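Local atomic coordinates of probable transcriptional regulator (Pseudomonas aeruginosa, PDB entry 2NNN), a protein that probably acts as a DNA-binding transcription factor of the MarR family, a winged helix-turn-helix protein. Residues Leu81-Ala86 with Leu98-Arg103. Numbering follows the deposited sequence.
Sequences LIQRSA and LSPAGR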
# COMPACT_ATOMS: atom_id res chain seq x y z
N LEU A 81 19.84 -13.60 -9.02
CA LEU A 81 19.19 -14.31 -7.93
C LEU A 81 18.19 -15.38 -8.36
O LEU A 81 17.71 -16.15 -7.52
CB LEU A 81 18.54 -13.32 -6.95
CG LEU A 81 19.43 -12.23 -6.34
CD1 LEU A 81 18.59 -11.39 -5.40
CD2 LEU A 81 20.66 -12.80 -5.62
N ILE A 82 17.89 -15.44 -9.65
CA ILE A 82 16.97 -16.46 -10.17
C ILE A 82 17.57 -17.23 -11.34
O ILE A 82 18.50 -16.76 -12.01
CB ILE A 82 15.55 -15.88 -10.56
CG1 ILE A 82 15.65 -14.77 -11.61
CG2 ILE A 82 14.79 -15.38 -9.34
CD1 ILE A 82 15.25 -15.21 -13.00
N GLN A 83 17.03 -18.43 -11.55
CA GLN A 83 17.31 -19.22 -12.75
C GLN A 83 15.99 -19.65 -13.43
O GLN A 83 14.99 -19.96 -12.77
CB GLN A 83 18.24 -20.41 -12.45
CG GLN A 83 17.66 -21.52 -11.56
CD GLN A 83 18.71 -22.41 -10.87
OE1 GLN A 83 18.33 -23.33 -10.13
NE2 GLN A 83 20.01 -22.15 -11.09
N ARG A 84 16.01 -19.62 -14.75
CA ARG A 84 14.89 -20.07 -15.55
C ARG A 84 15.23 -21.40 -16.22
O ARG A 84 16.39 -21.71 -16.49
CB ARG A 84 14.49 -19.02 -16.58
CG ARG A 84 14.01 -17.69 -15.99
CD ARG A 84 13.68 -16.73 -17.11
NE ARG A 84 13.09 -15.46 -16.69
CZ ARG A 84 13.80 -14.36 -16.44
NH1 ARG A 84 15.12 -14.38 -16.52
NH2 ARG A 84 13.18 -13.23 -16.08
N SER A 85 14.19 -22.20 -16.47
CA SER A 85 14.35 -23.50 -17.09
C SER A 85 13.00 -23.99 -17.58
O SER A 85 11.98 -23.72 -16.94
CB SER A 85 14.97 -24.51 -16.11
OG SER A 85 14.06 -24.82 -15.06
N ALA A 86 13.01 -24.72 -18.69
CA ALA A 86 11.81 -25.25 -19.35
C ALA A 86 10.90 -26.05 -18.43
O ALA A 86 11.36 -26.88 -17.64
CB ALA A 86 12.22 -26.11 -20.56
N LEU A 98 15.02 -20.33 -7.65
CA LEU A 98 16.12 -19.63 -6.98
C LEU A 98 17.48 -20.12 -7.48
O LEU A 98 17.72 -21.33 -7.56
CB LEU A 98 16.03 -19.83 -5.46
CG LEU A 98 15.67 -18.66 -4.53
CD1 LEU A 98 14.56 -17.78 -5.04
CD2 LEU A 98 15.36 -19.18 -3.14
N SER A 99 18.33 -19.18 -7.85
CA SER A 99 19.78 -19.40 -7.98
C SER A 99 20.40 -19.87 -6.67
O SER A 99 19.80 -19.68 -5.61
CB SER A 99 20.46 -18.10 -8.33
OG SER A 99 20.51 -17.96 -9.72
N PRO A 100 21.62 -20.46 -6.74
CA PRO A 100 22.46 -20.59 -5.54
C PRO A 100 22.71 -19.26 -4.81
O PRO A 100 22.63 -19.21 -3.58
CB PRO A 100 23.78 -21.15 -6.10
CG PRO A 100 23.38 -21.86 -7.37
CD PRO A 100 22.25 -21.06 -7.93
N ALA A 101 23.00 -18.20 -5.56
CA ALA A 101 23.19 -16.86 -4.98
C ALA A 101 21.87 -16.29 -4.44
O ALA A 101 21.86 -15.63 -3.40
CB ALA A 101 23.81 -15.92 -6.00
N GLY A 102 20.78 -16.55 -5.13
CA GLY A 102 19.44 -16.21 -4.67
C GLY A 102 19.00 -16.98 -3.45
O GLY A 102 18.25 -16.46 -2.64
N ARG A 103 19.48 -18.22 -3.31
CA ARG A 103 19.26 -18.99 -2.08
C ARG A 103 20.09 -18.44 -0.91
O ARG A 103 19.63 -18.39 0.24
CB ARG A 103 19.55 -20.48 -2.31
CG ARG A 103 19.61 -21.32 -1.03
CD ARG A 103 18.25 -21.39 -0.33
NE ARG A 103 17.25 -22.01 -1.21
CZ ARG A 103 15.98 -22.25 -0.90
NH1 ARG A 103 15.49 -21.93 0.31
NH2 ARG A 103 15.20 -22.83 -1.81
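Gln83 lies across from Leu98, Ser99 and Pro100, where strand 93-98 leads into helix 100-121. Its CB is 4.3 Å from Ser99 OG. CG sits between the backbone N and the carbonyl carbon (chi1 67°), and the chain is extended beyond it. CG therefore heads for the carbonyl of Leu98, and CD comes to 3.6 Å from Leu98 O. At the tip, OE1 is modelled 3.3 Å from Leu98 O; both are acceptors, so the pair is not a hydrogen bond. NE2 lies 4.0 Å from Pro100 CD, and the two side chains cross at about a right angle.

The two-stranded antiparallel sheet is the wing of the MarR-type winged helix-turn-helix fold. The contact lies at its base, where Ile82 and Leu98 form a non-hydrogen-bonded pair. Both side chains start out away from the opposite segment; both pack on Leu47 of helix 38-50.

Leu81 O receives the N-H of Ser99 at 3.1 Å, with the donor well above the carbonyl plane. Gly102 CA also approaches Leu81 O, at 3.3 Å, in a CA-H...O contact that is fairly straight (159°). Leu81 CD2 rests 3.7 Å from Gly102 CA, and the Leu81 side chain also touches Leu44 of helix 38-50. Ser99 occupies the N-cap position without a side-chain capping bond. Its OG has Ile82 O and Gly80 O within weak bonding distance, and its single proton can serve only one well at a time.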